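Local coordinates for lysine-sensitive aspartokinase 3 (Escherichia coli, PDB 2J0W), which catalyses the ATP-dependent phosphorylation of L-aspartate to 4-phospho-L-aspartate, the first step of lysine biosynthesis from aspartate, under allosteric feedback inhibition by lysine, at the interface of chains A and B. Numbering follows the deposited sequence. Chains: chain A/B, Lysine-sensitive aspartokinase 3.

Contact 1: the interface of chains A and B. Residues chain A 332-333, 336-338; chain B 320, 322-323.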
loop_
_atom_site.group_PDB
_atom_site.type_symbol
_atom_site.label_atom_id
_atom_site.label_comp_id
_atom_site.label_asym_id
_atom_site.label_seq_id
_atom_site.Cartn_x
_atom_site.Cartn_y
_atom_site.Cartn_z
ATOM N N LEU A 332 13.404 -1.588 7.437
ATOM C CA LEU A 332 13.805 -1.439 6.055
ATOM C C LEU A 332 14.576 -0.130 6.007
ATOM O O LEU A 332 15.292 0.154 5.047
ATOM C CB LEU A 332 12.560 -1.362 5.166
ATOM C CG LEU A 332 11.454 -2.380 5.482
ATOM C CD1 LEU A 332 10.232 -2.102 4.631
ATOM C CD2 LEU A 332 11.950 -3.787 5.245
ATOM N N ALA A 333 14.422 0.655 7.070
ATOM C CA ALA A 333 15.087 1.946 7.193
ATOM C C ALA A 333 16.536 1.752 7.597
ATOM O O ALA A 333 17.387 2.603 7.339
ATOM C CB ALA A 333 14.377 2.794 8.226
ATOM N N ASN A 336 18.082 -0.346 4.835
ATOM C CA ASN A 336 17.870 0.523 3.685
ATOM C C ASN A 336 17.427 -0.183 2.404
ATOM O O ASN A 336 18.113 -0.178 1.371
ATOM C CB ASN A 336 19.088 1.412 3.437
ATOM C CG ASN A 336 18.887 2.815 3.992
ATOM O OD1 ASN A 336 19.757 3.677 3.875
ATOM N ND2 ASN A 336 17.725 3.046 4.596
ATOM N N ILE A 337 16.245 -0.787 2.526
ATOM C CA ILE A 337 15.551 -1.498 1.467
ATOM C C ILE A 337 14.448 -0.548 1.005
ATOM O O ILE A 337 13.505 -0.291 1.745
ATOM C CB ILE A 337 14.898 -2.765 2.018
ATOM C CG1 ILE A 337 15.986 -3.748 2.437
ATOM C CG2 ILE A 337 13.957 -3.367 0.992
ATOM C CD1 ILE A 337 15.449 -5.042 2.996
ATOM N N SER A 338 14.570 -0.013 -0.201
ATOM C CA SER A 338 13.574 0.912 -0.714
ATOM C C SER A 338 12.534 0.175 -1.558
ATOM O O SER A 338 12.882 -0.673 -2.385
ATOM C CB SER A 338 14.270 1.996 -1.544
ATOM O OG SER A 338 13.354 2.961 -2.043
ATOM N N HIS B 320 14.785 10.077 3.644
ATOM C CA HIS B 320 14.824 8.976 2.692
ATOM C C HIS B 320 13.597 8.075 2.861
ATOM O O HIS B 320 13.168 7.811 3.982
ATOM C CB HIS B 320 16.149 8.199 2.817
ATOM C CG HIS B 320 16.410 7.615 4.173
ATOM N ND1 HIS B 320 17.514 6.834 4.434
ATOM C CD2 HIS B 320 15.695 7.651 5.324
ATOM C CE1 HIS B 320 17.466 6.407 5.685
ATOM N NE2 HIS B 320 16.372 6.886 6.246
ATOM N N ARG B 322 12.816 5.195 3.273
ATOM C CA ARG B 322 12.863 4.286 4.411
ATOM C C ARG B 322 12.262 4.975 5.624
ATOM O O ARG B 322 11.347 4.450 6.254
ATOM C CB ARG B 322 14.310 3.890 4.703
ATOM C CG ARG B 322 15.233 4.094 3.519
ATOM C CD ARG B 322 14.712 3.346 2.305
ATOM N NE ARG B 322 15.317 3.800 1.057
ATOM C CZ ARG B 322 16.544 3.484 0.655
ATOM N NH1 ARG B 322 17.314 2.705 1.403
ATOM N NH2 ARG B 322 16.998 3.941 -0.503
ATOM N N GLY B 323 12.780 6.158 5.943
ATOM C CA GLY B 323 12.267 6.901 7.076
ATOM C C GLY B 323 10.982 7.620 6.712
ATOM O O GLY B 323 10.005 7.569 7.464
#
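The guanidinium of B:Arg322 carries A:Ser338 on one face, whose CB lies above the plane toward the rim, 3.5 Å from the arginine CZ. At the edge of the same group, in its plane, sits CA of A:Asn336. The imidazole of B:His320 is covered on one face by CG of B:Arg322, centred over the ring; the arginine's aliphatic stem thus covers the histidine while its guanidinium end meets the serine. The amide of A:Asn336 stands steeply against both neighbours: its plane is turned 71° from the guanidinium and 77° from the imidazole. Its ND2 comes within 3.5 Å of the B:His320 ring carbon CE1. The arginine chain bends at CG (chi2 -56°), which carries the guanidinium away from helix 321-328 and toward the loop ahead of strand 341-345. Nearer the helix, CB of B:Arg322 packs on CA of A:Ala333 at 3.3 Å. NH1 of the guanidinium is 3.0 Å from the backbone carbonyl O of A:Asn336, but its N-H points away and no hydrogen bond forms. The fit of the asparagine against the arginine is too tight to be trusted in detail, at NH1 as well as at ND2. The patch joins the start of one subunit's helix to the partner's loop in the ACT-domain dimer, and A:Ser338 itself belongs to the inhibitory lysine site that the two subunits share.

Contact 2: the interface of chains A and B. Residues chain A 322-323, 325-326; chain B 326, 329-330, 333.
Apolar packing carries this patch, and its centre is B:Phe329 against A:Leu325 and A:Ala326. The phenyl ring offers an edge to the leucine, with CD1 of A:Leu325 lying in the ring plane, 4.0 Å from CE2 of B:Phe329. The ring's CD2 is 3.5 Å from CB of A:Leu325, so the ring edge meets both the root and one branch of the leucine. The two side chains meet at a slant. B:Phe329 holds CG anti to its carbonyl carbon (chi1 -64°), which swings the ring toward the leucine. Its CB lies against the helix backbone, 3.4 Å from CA of A:Ala326. The methyl CB of A:Ala326 also rests on CA of B:Gly330 at 3.7 Å, where the lack of a side chain on the glycine probably makes room for the methyl. At the far end the packing of Arg322 on Ala333 recurs with the chains exchanged.

Among polar atoms there is proximity without bonding. The carbonyl O of A:Arg322 is 3.2 Å from the carbonyl O of B:Phe329, and since both can only accept, this is a doubtful crowding. O of A:Ala326 and O of B:Ala326 come within 3.6 Å of each other near the two-fold axis, neither pointing straight at the other.

With its twin, the patch sets helix 321-328 of each subunit against the segment following the partner's helix, helping to hold the regulatory dimer together beside the lysine site, to which A:Leu325 contributes.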
loop_
_atom_site.group_PDB
_atom_site.type_symbol
_atom_site.label_atom_id
_atom_site.label_comp_id
_atom_site.label_asym_id
_atom_site.label_seq_id
_atom_site.Cartn_x
_atom_site.Cartn_y
_atom_site.Cartn_z
ATOM N N ARG A 322 -0.494 0.354 14.198
ATOM C CA ARG A 322 0.238 1.614 14.164
ATOM C C ARG A 322 1.729 1.325 14.212
ATOM O O ARG A 322 2.483 1.778 13.355
ATOM C CB ARG A 322 -0.162 2.482 15.357
ATOM C CG ARG A 322 -1.498 2.091 15.955
ATOM C CD ARG A 322 -2.582 2.117 14.893
ATOM N NE ARG A 322 -3.785 1.394 15.294
ATOM C CZ ARG A 322 -4.691 1.854 16.150
ATOM N NH1 ARG A 322 -4.540 3.047 16.708
ATOM N NH2 ARG A 322 -5.757 1.121 16.441
ATOM N N GLY A 323 2.146 0.564 15.219
ATOM C CA GLY A 323 3.548 0.221 15.347
ATOM C C GLY A 323 3.913 -0.912 14.408
ATOM O O GLY A 323 4.932 -0.842 13.714
ATOM N N LEU A 325 3.290 -1.453 11.748
ATOM C CA LEU A 325 3.678 -0.859 10.482
ATOM C C LEU A 325 4.855 0.055 10.777
ATOM O O LEU A 325 5.955 -0.179 10.288
ATOM C CB LEU A 325 2.517 -0.066 9.868
ATOM C CG LEU A 325 1.266 -0.877 9.505
ATOM C CD1 LEU A 325 0.257 0.002 8.798
ATOM C CD2 LEU A 325 1.648 -2.036 8.617
ATOM N N ALA A 326 4.629 1.073 11.602
ATOM C CA ALA A 326 5.679 2.026 11.971
ATOM C C ALA A 326 7.012 1.344 12.253
ATOM O O ALA A 326 8.071 1.944 12.078
ATOM C CB ALA A 326 5.258 2.829 13.194
ATOM N N ALA B 326 8.792 4.971 7.428
ATOM C CA ALA B 326 8.989 4.580 8.826
ATOM C C ALA B 326 8.543 5.661 9.802
ATOM O O ALA B 326 8.157 5.364 10.931
ATOM C CB ALA B 326 10.452 4.246 9.080
ATOM N N PHE B 329 4.469 6.436 9.476
ATOM C CA PHE B 329 3.771 5.401 10.226
ATOM C C PHE B 329 4.022 5.451 11.728
ATOM O O PHE B 329 3.449 4.672 12.493
ATOM C CB PHE B 329 4.145 4.029 9.666
ATOM C CG PHE B 329 3.701 3.826 8.243
ATOM C CD1 PHE B 329 4.158 4.667 7.234
ATOM C CD2 PHE B 329 2.799 2.825 7.914
ATOM C CE1 PHE B 329 3.723 4.518 5.927
ATOM C CE2 PHE B 329 2.357 2.669 6.604
ATOM C CZ PHE B 329 2.821 3.518 5.610
ATOM N N GLY B 330 4.873 6.381 12.144
ATOM C CA GLY B 330 5.187 6.533 13.554
ATOM C C GLY B 330 4.537 7.790 14.091
ATOM O O GLY B 330 4.865 8.281 15.167
ATOM N N ALA B 333 0.978 6.280 14.765
ATOM C CA ALA B 333 1.197 5.387 15.897
ATOM C C ALA B 333 0.952 6.124 17.199
ATOM O O ALA B 333 0.642 5.516 18.224
ATOM C CB ALA B 333 2.615 4.858 15.866
#

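Contact 3: the interface of chains A and B. Residues chain A 342-343, 419-421; chain B 342-344, 418.
B:Thr344 places OG1 between its own backbone N and carbonyl carbon (chi1 64°), and this turns the hydroxyl onto the backbone N of A:Ile342. That N donates to OG1 over 2.7 Å in a bent bond. On the other strand pair, A:Tyr420 has CG opposite its backbone N (chi1 168°), which lays the ring beside B:Ile418. The isoleucine's CG1 sits at the ring edge, in its plane, 3.6 Å from CD2 of A:Tyr420.

Main-chain bonds tie both pairs together. Strands 341-345 of the two subunits run antiparallel and pair A:Thr343 with B:Thr343, and N of B:Thr344 donates to O of A:Ile342 at 3.1 Å. The threonine thus grips both polar backbone atoms of A:Ile342, one with its side chain and one with its main chain. A valine in place of B:Thr344 would probably leave the A:Ile342 amide without its hydroxyl acceptor, and the strand pairing there resting on the main-chain bond. Strands 417-420 also join antiparallel, so each pair bridges the two subunits strand to strand; here the return bond, from N of A:Tyr420 to O of B:Ile418, is weak at 3.4 Å. Between the two strand pairs the methyl CG2 of B:Thr343 lies 3.4 Å from O of A:Tyr420. That same carbonyl O accepts the backbone N of B:Ile418 over 3.0 Å in a nearly straight bond (170° at the hydrogen), with the donor standing above the carbonyl plane.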
loop_
_atom_site.group_PDB
_atom_site.type_symbol
_atom_site.label_atom_id
_atom_site.label_comp_id
_atom_site.label_asym_id
_atom_site.label_seq_id
_atom_site.Cartn_x
_atom_site.Cartn_y
_atom_site.Cartn_z
ATOM N N ILE A 342 3.824 -0.665 -2.581
ATOM C CA ILE A 342 3.297 -1.367 -1.413
ATOM C C ILE A 342 1.773 -1.435 -1.472
ATOM O O ILE A 342 1.115 -0.514 -1.976
ATOM C CB ILE A 342 3.671 -0.665 -0.086
ATOM C CG1 ILE A 342 5.184 -0.637 0.087
ATOM C CG2 ILE A 342 3.038 -1.398 1.081
ATOM C CD1 ILE A 342 5.622 -0.160 1.450
ATOM N N THR A 343 1.227 -2.533 -0.952
ATOM C CA THR A 343 -0.212 -2.764 -0.906
ATOM C C THR A 343 -0.526 -3.430 0.440
ATOM O O THR A 343 0.174 -4.363 0.839
ATOM C CB THR A 343 -0.669 -3.671 -2.091
ATOM O OG1 THR A 343 -1.618 -2.954 -2.889
ATOM C CG2 THR A 343 -1.309 -4.959 -1.595
ATOM N N CYS A 419 -1.473 -2.128 -7.496
ATOM C CA CYS A 419 -1.191 -1.001 -6.643
ATOM C C CYS A 419 -1.531 0.213 -7.460
ATOM O O CYS A 419 -0.891 0.482 -8.484
ATOM C CB CYS A 419 0.282 -0.993 -6.249
ATOM S SG CYS A 419 0.681 0.306 -5.098
ATOM N N TYR A 420 -2.555 0.935 -7.012
ATOM C CA TYR A 420 -3.028 2.117 -7.719
ATOM C C TYR A 420 -3.781 3.092 -6.838
ATOM O O TYR A 420 -4.554 2.690 -5.961
ATOM C CB TYR A 420 -3.927 1.673 -8.866
ATOM C CG TYR A 420 -4.729 2.766 -9.526
ATOM C CD1 TYR A 420 -4.109 3.903 -10.051
ATOM C CD2 TYR A 420 -6.112 2.649 -9.652
ATOM C CE1 TYR A 420 -4.846 4.889 -10.686
ATOM C CE2 TYR A 420 -6.857 3.629 -10.286
ATOM C CZ TYR A 420 -6.220 4.743 -10.803
ATOM O OH TYR A 420 -6.963 5.693 -11.454
ATOM N N GLY A 421 -3.548 4.381 -7.086
ATOM C CA GLY A 421 -4.220 5.433 -6.341
ATOM C C GLY A 421 -3.299 6.445 -5.701
ATOM O O GLY A 421 -3.726 7.531 -5.328
ATOM N N ILE B 342 -3.908 0.627 2.462
ATOM C CA ILE B 342 -2.875 1.557 2.011
ATOM C C ILE B 342 -2.371 1.166 0.624
ATOM O O ILE B 342 -2.308 -0.024 0.283
ATOM C CB ILE B 342 -1.649 1.576 2.954
ATOM C CG1 ILE B 342 -2.058 2.044 4.344
ATOM C CG2 ILE B 342 -0.584 2.502 2.397
ATOM C CD1 ILE B 342 -0.888 2.292 5.262
ATOM N N THR B 343 -2.014 2.179 -0.163
ATOM C CA THR B 343 -1.494 1.996 -1.513
ATOM C C THR B 343 -0.375 3.025 -1.717
ATOM O O THR B 343 -0.548 4.194 -1.370
ATOM C CB THR B 343 -2.622 2.189 -2.574
ATOM O OG1 THR B 343 -2.766 0.979 -3.328
ATOM C CG2 THR B 343 -2.303 3.332 -3.527
ATOM N N THR B 344 0.769 2.597 -2.260
ATOM C CA THR B 344 1.893 3.520 -2.477
ATOM C C THR B 344 2.431 3.568 -3.901
ATOM O O THR B 344 2.079 2.760 -4.754
ATOM C CB THR B 344 3.098 3.188 -1.560
ATOM O OG1 THR B 344 3.614 1.893 -1.888
ATOM C CG2 THR B 344 2.686 3.198 -0.107
ATOM N N ILE B 418 -7.170 1.216 -5.849
ATOM C CA ILE B 418 -7.335 -0.213 -5.909
ATOM C C ILE B 418 -6.254 -0.762 -5.018
ATOM O O ILE B 418 -5.081 -0.464 -5.187
ATOM C CB ILE B 418 -7.184 -0.757 -7.331
ATOM C CG1 ILE B 418 -8.129 -0.007 -8.266
ATOM C CG2 ILE B 418 -7.544 -2.238 -7.350
ATOM C CD1 ILE B 418 -8.121 -0.514 -9.670
#

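The C-alpha centres of contacts 1 and 2 lie about 14 Å apart, and contact 3 is about 18 Å from contact 1 and 17 Å from contact 2. Contacts 1 and 2 draw on the same helix 321-328, and residues 322, 323 and 333 serve in both with the chains exchanged, so they form one helix-and-loop surface around the two-fold axis. Contact 3 adds strands 341-345 and 417-420. Residue 338 of contact 1 leads into the first of these strands, so a shift at the shared lysine site could be passed between helix and sheet within the homodimer.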